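Long-range contacts in RNA-binding protein RO60 (PDB 2NVO), which binds several small RNAs that accumulate during recovery from UV irradiation and contributes to the resistance of Deinococcus radiodurans to ultraviolet light: residues 40-44 with 71-75; 107-112 with 142-148. All blocks are in the same frame, centred on the assembly; numbering follows the deposited sequence.

Contact 1 (40-44 with 71-75)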
loop_
_atom_site.group_PDB
_atom_site.type_symbol
_atom_site.label_atom_id
_atom_site.label_comp_id
_atom_site.label_asym_id
_atom_site.label_seq_id
_atom_site.Cartn_x
_atom_site.Cartn_y
_atom_site.Cartn_z
ATOM N N ASP A 40 19.630 -3.451 -17.226
ATOM C CA ASP A 40 19.073 -4.549 -16.436
ATOM C C ASP A 40 18.666 -4.070 -15.049
ATOM O O ASP A 40 17.583 -4.399 -14.565
ATOM C CB ASP A 40 20.075 -5.706 -16.289
ATOM C CG ASP A 40 20.357 -6.423 -17.599
ATOM O OD1 ASP A 40 19.565 -6.291 -18.558
ATOM O OD2 ASP A 40 21.385 -7.133 -17.663
ATOM N N GLU A 41 19.542 -3.299 -14.413
ATOM C CA GLU A 41 19.293 -2.781 -13.074
ATOM C C GLU A 41 17.976 -2.007 -13.012
ATOM O O GLU A 41 17.163 -2.205 -12.104
ATOM C CB GLU A 41 20.440 -1.865 -12.618
ATOM C CG GLU A 41 21.771 -2.562 -12.335
ATOM C CD GLU A 41 22.680 -2.666 -13.563
ATOM O OE1 GLU A 41 23.915 -2.738 -13.377
ATOM O OE2 GLU A 41 22.170 -2.675 -14.707
ATOM N N SER A 42 17.775 -1.121 -13.978
ATOM C CA SER A 42 16.619 -0.239 -13.968
ATOM C C SER A 42 15.350 -0.981 -14.333
ATOM O O SER A 42 14.288 -0.716 -13.776
ATOM C CB SER A 42 16.826 0.929 -14.933
ATOM O OG SER A 42 17.850 1.782 -14.460
ATOM N N ARG A 43 15.461 -1.895 -15.289
ATOM C CA ARG A 43 14.302 -2.637 -15.753
ATOM C C ARG A 43 13.818 -3.594 -14.669
ATOM O O ARG A 43 12.622 -3.768 -14.479
ATOM C CB ARG A 43 14.611 -3.394 -17.045
ATOM C CG ARG A 43 13.363 -3.907 -17.740
ATOM C CD ARG A 43 13.679 -4.615 -19.049
ATOM N NE ARG A 43 12.492 -5.252 -19.617
ATOM C CZ ARG A 43 12.447 -5.787 -20.835
ATOM N NH1 ARG A 43 13.522 -5.756 -21.613
ATOM N NH2 ARG A 43 11.332 -6.348 -21.278
ATOM N N LEU A 44 14.753 -4.213 -13.962
ATOM C CA LEU A 44 14.400 -5.111 -12.870
ATOM C C LEU A 44 13.826 -4.334 -11.687
ATOM O O LEU A 44 12.880 -4.788 -11.050
ATOM C CB LEU A 44 15.608 -5.936 -12.417
ATOM C CG LEU A 44 15.344 -6.880 -11.239
ATOM C CD1 LEU A 44 14.367 -7.981 -11.652
ATOM C CD2 LEU A 44 16.631 -7.482 -10.701
ATOM N N PHE A 71 11.962 -11.490 -19.697
ATOM C CA PHE A 71 13.123 -10.689 -19.362
ATOM C C PHE A 71 13.624 -11.014 -17.965
ATOM O O PHE A 71 14.832 -11.064 -17.721
ATOM C CB PHE A 71 12.855 -9.191 -19.448
ATOM C CG PHE A 71 13.856 -8.387 -18.689
ATOM C CD1 PHE A 71 15.063 -8.042 -19.269
ATOM C CD2 PHE A 71 13.623 -8.026 -17.373
ATOM C CE1 PHE A 71 16.008 -7.327 -18.559
ATOM C CE2 PHE A 71 14.563 -7.313 -16.662
ATOM C CZ PHE A 71 15.762 -6.964 -17.257
ATOM N N VAL A 72 12.690 -11.218 -17.045
ATOM C CA VAL A 72 13.049 -11.482 -15.660
ATOM C C VAL A 72 13.752 -12.835 -15.483
ATOM O O VAL A 72 14.748 -12.939 -14.764
ATOM C CB VAL A 72 11.816 -11.385 -14.738
ATOM C CG1 VAL A 72 12.166 -11.794 -13.323
ATOM C CG2 VAL A 72 11.251 -9.974 -14.773
ATOM N N ARG A 73 13.229 -13.872 -16.122
ATOM C CA ARG A 73 13.849 -15.192 -16.025
ATOM C C ARG A 73 15.224 -15.180 -16.682
ATOM O O ARG A 73 16.217 -15.603 -16.091
ATOM C CB ARG A 73 12.963 -16.250 -16.678
ATOM C CG ARG A 73 11.714 -16.566 -15.880
ATOM C CD ARG A 73 10.826 -17.537 -16.618
ATOM N NE ARG A 73 10.129 -16.895 -17.724
ATOM C CZ ARG A 73 8.889 -16.423 -17.640
ATOM N NH1 ARG A 73 8.213 -16.532 -16.500
ATOM N NH2 ARG A 73 8.324 -15.841 -18.690
ATOM N N GLU A 74 15.257 -14.678 -17.911
ATOM C CA GLU A 74 16.484 -14.542 -18.688
ATOM C C GLU A 74 17.570 -13.804 -17.916
ATOM O O GLU A 74 18.743 -14.152 -17.993
ATOM C CB GLU A 74 16.176 -13.812 -19.994
ATOM C CG GLU A 74 17.299 -12.921 -20.515
ATOM C CD GLU A 74 16.758 -11.676 -21.210
ATOM O OE1 GLU A 74 16.473 -10.678 -20.509
ATOM O OE2 GLU A 74 16.615 -11.697 -22.455
ATOM N N LEU A 75 17.173 -12.786 -17.165
ATOM C CA LEU A 75 18.130 -12.018 -16.390
ATOM C C LEU A 75 18.668 -12.821 -15.221
ATOM O O LEU A 75 19.835 -12.699 -14.867
ATOM C CB LEU A 75 17.505 -10.726 -15.874
ATOM C CG LEU A 75 18.385 -9.998 -14.860
ATOM C CD1 LEU A 75 19.663 -9.497 -15.532
ATOM C CD2 LEU A 75 17.627 -8.847 -14.220
#
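R43 lays its whole side chain over one face of the F71 ring. R43 CD sits 3.4 Å from the centroid of the F71 ring, almost straight above its middle, which makes it a CH-pi contact. Further along, the guanidinium lies flat on the rim, its plane 7° from that of the ring, and R43 NE comes 3.5 Å from F71 CG. CZ is therefore off-centre, and the cation-pi part of the stack is displaced toward the CB end of the phenylalanine. Reaching that far takes an extended chain: CG leaves anti to the backbone N (chi1 -166°) and the run to NE stays straight, sliding past F71 in the opposite direction.

D40 meets the same ring at its edge, D40 OD1 lying in the ring plane 3.7 Å from F71 CE1. The other carboxylate oxygen, D40 OD2, touches L75 CD1 at 3.6 Å. Deeper in the interface, L44 and L75 cross at about a right angle, with their CD2 methyls 3.9 Å apart, and both leucines are buried.

The charged ends are held from outside. D53 forms a salt bridge with R43 NE, which should help keep the guanidinium over the ring, and R78 pairs with D40 OD2. Helix 80-93 receives L44 at V86 and L75 at L82.

Here the start of helix 40-50 meets helix 70-78 at 134° between the two short axes, 11.2 Å apart. It is a helix-helix interface of the TROVE domain, with leucines inside and an arginine-aromatic stack at its outer margin.

Contact 2 (107-112 with 142-148)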
loop_
_atom_site.group_PDB
_atom_site.type_symbol
_atom_site.label_atom_id
_atom_site.label_comp_id
_atom_site.label_asym_id
_atom_site.label_seq_id
_atom_site.Cartn_x
_atom_site.Cartn_y
_atom_site.Cartn_z
ATOM N N ALA A 107 12.871 -16.213 -5.060
ATOM C CA ALA A 107 12.627 -17.619 -5.323
ATOM C C ALA A 107 13.318 -18.074 -6.600
ATOM O O ALA A 107 13.948 -19.132 -6.614
ATOM C CB ALA A 107 11.128 -17.914 -5.386
ATOM N N LEU A 108 13.198 -17.291 -7.670
ATOM C CA LEU A 108 13.777 -17.667 -8.962
ATOM C C LEU A 108 15.290 -17.845 -8.862
ATOM O O LEU A 108 15.845 -18.830 -9.349
ATOM C CB LEU A 108 13.458 -16.630 -10.048
ATOM C CG LEU A 108 12.033 -16.526 -10.586
ATOM C CD1 LEU A 108 11.848 -15.233 -11.387
ATOM C CD2 LEU A 108 11.694 -17.744 -11.439
ATOM N N ILE A 109 15.952 -16.874 -8.248
ATOM C CA ILE A 109 17.388 -16.950 -8.038
ATOM C C ILE A 109 17.731 -18.161 -7.163
ATOM O O ILE A 109 18.503 -19.036 -7.563
ATOM C CB ILE A 109 17.923 -15.667 -7.382
ATOM C CG1 ILE A 109 17.561 -14.435 -8.217
ATOM C CG2 ILE A 109 19.440 -15.764 -7.186
ATOM C CD1 ILE A 109 17.901 -13.116 -7.526
ATOM N N ALA A 110 17.127 -18.219 -5.983
ATOM C CA ALA A 110 17.392 -19.282 -5.026
ATOM C C ALA A 110 17.186 -20.669 -5.623
ATOM O O ALA A 110 17.943 -21.593 -5.319
ATOM C CB ALA A 110 16.529 -19.109 -3.774
ATOM N N LYS A 111 16.175 -20.810 -6.475
ATOM C CA LYS A 111 15.787 -22.128 -6.966
ATOM C C LYS A 111 16.379 -22.481 -8.322
ATOM O O LYS A 111 16.584 -23.651 -8.612
ATOM C CB LYS A 111 14.265 -22.270 -7.036
ATOM C CG LYS A 111 13.545 -22.125 -5.703
ATOM C CD LYS A 111 13.853 -23.257 -4.745
ATOM C CE LYS A 111 13.392 -24.601 -5.289
ATOM N NZ LYS A 111 13.302 -25.642 -4.223
ATOM N N THR A 112 16.641 -21.485 -9.161
ATOM C CA THR A 112 17.015 -21.777 -10.541
ATOM C C THR A 112 18.249 -21.047 -11.080
ATOM O O THR A 112 18.584 -21.188 -12.257
ATOM C CB THR A 112 15.834 -21.552 -11.512
ATOM O OG1 THR A 112 15.638 -20.149 -11.728
ATOM C CG2 THR A 112 14.558 -22.181 -10.962
ATOM N N PHE A 142 5.861 -19.498 -4.408
ATOM C CA PHE A 142 6.618 -19.186 -5.626
ATOM C C PHE A 142 7.688 -20.250 -5.903
ATOM O O PHE A 142 7.896 -20.664 -7.045
ATOM C CB PHE A 142 7.309 -17.819 -5.528
ATOM C CG PHE A 142 6.377 -16.640 -5.621
ATOM C CD1 PHE A 142 5.464 -16.527 -6.668
ATOM C CD2 PHE A 142 6.436 -15.621 -4.676
ATOM C CE1 PHE A 142 4.612 -15.427 -6.753
ATOM C CE2 PHE A 142 5.578 -14.517 -4.755
ATOM C CZ PHE A 142 4.676 -14.422 -5.789
ATOM N N ALA A 143 8.373 -20.678 -4.847
ATOM C CA ALA A 143 9.491 -21.611 -4.985
ATOM C C ALA A 143 9.057 -23.035 -5.342
ATOM O O ALA A 143 9.792 -23.757 -6.013
ATOM C CB ALA A 143 10.338 -21.620 -3.710
ATOM N N ASP A 144 7.873 -23.445 -4.895
ATOM C CA ASP A 144 7.487 -24.842 -5.051
ATOM C C ASP A 144 7.247 -25.211 -6.510
ATOM O O ASP A 144 7.123 -26.384 -6.847
ATOM C CB ASP A 144 6.326 -25.265 -4.126
ATOM C CG ASP A 144 4.962 -24.694 -4.542
ATOM O OD1 ASP A 144 4.784 -24.264 -5.705
ATOM O OD2 ASP A 144 4.051 -24.700 -3.680
ATOM N N ALA A 145 7.220 -24.203 -7.374
ATOM C CA ALA A 145 7.070 -24.441 -8.802
ATOM C C ALA A 145 8.407 -24.391 -9.525
ATOM O O ALA A 145 8.443 -24.289 -10.747
ATOM C CB ALA A 145 6.114 -23.429 -9.406
ATOM N N LEU A 146 9.504 -24.473 -8.776
ATOM C CA LEU A 146 10.825 -24.290 -9.363
ATOM C C LEU A 146 11.812 -25.391 -8.965
ATOM O O LEU A 146 12.917 -25.464 -9.509
ATOM C CB LEU A 146 11.405 -22.925 -8.970
ATOM C CG LEU A 146 10.560 -21.662 -9.160
ATOM C CD1 LEU A 146 11.295 -20.452 -8.604
ATOM C CD2 LEU A 146 10.207 -21.447 -10.612
ATOM N N GLY A 147 11.427 -26.239 -8.018
ATOM C CA GLY A 147 12.315 -27.296 -7.569
ATOM C C GLY A 147 11.872 -27.952 -6.278
ATOM O O GLY A 147 10.984 -27.443 -5.591
ATOM N N GLY A 148 12.494 -29.087 -5.956
ATOM C CA GLY A 148 12.186 -29.833 -4.746
ATOM C C GLY A 148 13.046 -29.448 -3.553
ATOM O O GLY A 148 13.766 -28.449 -3.581
#
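K111 and L146 press together most closely at their CB atoms, 3.5 Å apart, and the apolar part of the contact spreads from there. On one side, L146 CD1 reaches back along helix 100-112 to lie 3.6 Å from A107 O and against L108, whose CD2 is 3.9 Å away. On the other, T112 CG2 meets L146 CB, the two side chains crossing at about a right angle. One leucine thus spans more than a turn of the helix. A107 CB fills the next place along, packed 3.8 Å from F142 CB and also against A143. These small side chains let the backbones come close, with the CA atoms of A107 and A143 just 5.1 Å apart.

The polar part depends on K111. Its chain is bent at chi2 (-67°) and chi3 (-62°), which carries CG and CD past the A143 methyl and turns the ammonium toward the loop. There K111 NZ donates to G148 O at 2.9 Å, approaching 35° out of the carbonyl plane, and makes a weak bond to G147 O. T153 OG1 is a further hydrogen-bond partner, so the ammonium ties loop carbonyls to the start of the next helix. Within 107-112 itself, L108 O takes both T112 N and T112 OG1, from opposite faces of its plane; the bond from T112 OG1 to L108 O is 2.7 Å long and helps fix the threonine with its methyl toward L146.

Around this, F142 turns onto L103 and L104 of helix 100-112. In the HEAT-like helical array of the TROVE domain, A110 and K111 touch helix 116-129 and I109 touches helix 80-93, while A107, L108 and K111 face the end of helix 133-143 and the turn that leads toward helix 151-163.

In the fold
Both contacts are partly buried and lie on the same side of the chain's centre, in the TROVE horseshoe, their centres about 17 Å apart and one closing before the other opens along the chain. They touch directly where V72 CG1 packs on L108 CD1, and helix 80-93 receives side chains from each. Contact 1 joins two helices mainly through side chains, its charges answered by residues outside the pair and its leucines inside. Contact 2 joins a helix to a helix end and the following loop, so its polar bonds run to backbone carbonyls. Only its 142-148 side falls within the region inferred by similarity to bind RNA; neither contact involves the calcium site.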